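Local coordinates for protein ureidoglycolate hydrolase (Arabidopsis thaliana, PDB 4PXE) that hydrolyses (S)-ureidoglycolate to glyoxylate, ammonium and carbon dioxide with two manganese ions per subunit, a late step of plant purine breakdown, at residues Leu205-Glu210 against Gly390-Pro395. Numbering follows the deposited sequence.
With MN (manganese (II) ion), chain C.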
loop_
_atom_site.group_PDB
_atom_site.type_symbol
_atom_site.label_atom_id
_atom_site.label_comp_id
_atom_site.label_asym_id
_atom_site.label_seq_id
_atom_site.Cartn_x
_atom_site.Cartn_y
_atom_site.Cartn_z
ATOM N N LEU A 205 24.501 -17.983 22.846
ATOM C CA LEU A 205 23.198 -18.239 23.464
ATOM C C LEU A 205 22.243 -17.098 23.171
ATOM O O LEU A 205 22.639 -15.943 23.238
ATOM C CB LEU A 205 23.349 -18.306 24.986
ATOM C CG LEU A 205 24.528 -19.079 25.553
ATOM C CD1 LEU A 205 24.498 -18.972 27.072
ATOM C CD2 LEU A 205 24.472 -20.525 25.111
ATOM N N GLU A 206 20.982 -17.408 22.887
ATOM C CA GLU A 206 19.971 -16.362 22.739
ATOM C C GLU A 206 18.771 -16.621 23.639
ATOM O O GLU A 206 18.147 -17.679 23.564
ATOM C CB GLU A 206 19.513 -16.267 21.281
ATOM C CG GLU A 206 18.508 -15.136 21.019
ATOM C CD GLU A 206 18.298 -14.829 19.543
ATOM O OE1 GLU A 206 18.785 -15.585 18.666
ATOM O OE2 GLU A 206 17.638 -13.807 19.258
ATOM N N LEU A 207 18.464 -15.656 24.499
ATOM C CA LEU A 207 17.252 -15.683 25.319
ATOM C C LEU A 207 16.128 -15.037 24.504
ATOM O O LEU A 207 16.338 -13.971 23.925
ATOM C CB LEU A 207 17.506 -14.890 26.601
ATOM C CG LEU A 207 16.291 -14.577 27.484
ATOM C CD1 LEU A 207 15.630 -15.846 28.024
ATOM C CD2 LEU A 207 16.696 -13.646 28.611
ATOM N N HIS A 208 14.954 -15.663 24.437
ATOM C CA HIS A 208 13.880 -15.148 23.578
ATOM C C HIS A 208 12.521 -15.616 24.086
ATOM O O HIS A 208 12.394 -16.722 24.626
ATOM C CB HIS A 208 14.090 -15.605 22.113
ATOM C CG HIS A 208 13.434 -14.716 21.090
ATOM N ND1 HIS A 208 12.070 -14.678 20.887
ATOM C CD2 HIS A 208 13.965 -13.826 20.215
ATOM C CE1 HIS A 208 11.787 -13.803 19.937
ATOM N NE2 HIS A 208 12.920 -13.272 19.514
ATOM N N ILE A 209 11.494 -14.784 23.924
ATOM C CA ILE A 209 10.143 -15.272 24.196
ATOM C C ILE A 209 9.811 -16.433 23.258
ATOM O O ILE A 209 10.269 -16.476 22.109
ATOM C CB ILE A 209 9.082 -14.162 24.104
ATOM C CG1 ILE A 209 9.020 -13.567 22.687
ATOM C CG2 ILE A 209 9.371 -13.075 25.130
ATOM C CD1 ILE A 209 7.777 -12.678 22.437
ATOM N N GLU A 210 9.016 -17.380 23.743
ATOM C CA GLU A 210 8.713 -18.564 22.947
ATOM C C GLU A 210 8.042 -18.250 21.605
ATOM O O GLU A 210 8.304 -18.931 20.610
ATOM C CB GLU A 210 7.795 -19.508 23.733
ATOM C CG GLU A 210 7.441 -20.773 22.952
ATOM C CD GLU A 210 6.315 -21.569 23.568
ATOM O OE1 GLU A 210 6.164 -21.512 24.807
ATOM O OE2 GLU A 210 5.586 -22.261 22.817
ATOM N N GLY A 390 22.739 -22.248 21.248
ATOM C CA GLY A 390 21.538 -22.702 21.922
ATOM C C GLY A 390 20.621 -21.527 22.164
ATOM O O GLY A 390 21.056 -20.372 22.080
ATOM N N MET A 391 19.364 -21.818 22.478
ATOM C CA MET A 391 18.405 -20.772 22.835
ATOM C C MET A 391 17.647 -21.153 24.092
ATOM O O MET A 391 17.306 -22.317 24.297
ATOM C CB MET A 391 17.387 -20.517 21.715
ATOM C CG MET A 391 17.978 -20.088 20.384
ATOM S SD MET A 391 16.671 -19.534 19.253
ATOM C CE MET A 391 16.170 -18.031 20.099
ATOM N N ILE A 392 17.359 -20.146 24.910
ATOM C CA ILE A 392 16.486 -20.285 26.066
ATOM C C ILE A 392 15.167 -19.582 25.730
ATOM O O ILE A 392 15.167 -18.377 25.476
ATOM C CB ILE A 392 17.101 -19.559 27.267
ATOM C CG1 ILE A 392 18.482 -20.136 27.614
ATOM C CG2 ILE A 392 16.191 -19.651 28.494
ATOM C CD1 ILE A 392 19.285 -19.226 28.489
ATOM N N PHE A 393 14.064 -20.326 25.723
ATOM C CA PHE A 393 12.722 -19.746 25.587
ATOM C C PHE A 393 12.096 -19.488 26.959
ATOM O O PHE A 393 12.241 -20.298 27.888
ATOM C CB PHE A 393 11.785 -20.699 24.840
ATOM C CG PHE A 393 11.847 -20.612 23.332
ATOM C CD1 PHE A 393 12.532 -19.592 22.661
ATOM C CD2 PHE A 393 11.172 -21.567 22.591
ATOM C CE1 PHE A 393 12.525 -19.559 21.249
ATOM C CE2 PHE A 393 11.164 -21.527 21.205
ATOM C CZ PHE A 393 11.843 -20.527 20.545
ATOM N N ILE A 394 11.388 -18.368 27.066
ATOM C CA ILE A 394 10.514 -18.115 28.208
ATOM C C ILE A 394 9.060 -18.069 27.722
ATOM O O ILE A 394 8.789 -17.858 26.538
ATOM C CB ILE A 394 10.874 -16.807 28.941
ATOM C CG1 ILE A 394 10.745 -15.605 28.000
ATOM C CG2 ILE A 394 12.265 -16.893 29.555
ATOM C CD1 ILE A 394 10.986 -14.275 28.721
ATOM N N PRO A 395 8.100 -18.290 28.629
ATOM C CA PRO A 395 6.698 -18.275 28.205
ATOM C C PRO A 395 6.247 -16.909 27.728
ATOM O O PRO A 395 6.837 -15.889 28.089
ATOM C CB PRO A 395 5.938 -18.630 29.489
ATOM C CG PRO A 395 6.958 -19.309 30.364
ATOM C CD PRO A 395 8.251 -18.632 30.058
HETATM MN MN MN C . 12.905 -12.142 17.482
HETATM O O HOH W 1 14.694 -13.345 16.915
HETATM O O HOH W 2 12.194 -11.591 15.451
HETATM O O HOH W 3 11.856 -14.207 16.601
#
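Glu206, His208 and Glu210 exchange backbone hydrogen bonds with Gly390, Ile392 and Ile394 across two parallel strands in the catalytic domain of this M20-family amidohydrolase, a worked example of the C-terminal end of an interior β-strand presenting a metal ligand. Five such bonds knit the pair; in the middle, Ile392 O accepts His208 N at 2.9 Å. On the His208 face, Met391 bends at its last torsion (chi3 68°), bringing CE 3.8 Å from both Glu206 CG and His208 CB. On the other face, Leu207 CD1 lies 3.8 Å from Ile394 CG2, and Ile392 packs on Val419 of helix 410-429. Where the first strand ends, Glu210 lays its CA over one face of the Phe393 ring, a CH-pi contact 3.9 Å from the centroid, while its CG reaches Phe393 CD2. An alanine in place of Phe393 would probably leave a gap under this turn and let Glu210 shift, although its carboxylate is held separately by the backbone N of Ile214 and Leu215. Farther out, Asp103 and His92 join His208 on the manganese ion. The imidazole's rotation is fixed from behind: His208 ND1 donates a nearly straight bond of 2.8 Å to Ile209 O, in the ring plane, leaving NE2 to bind manganese at 2.3 Å.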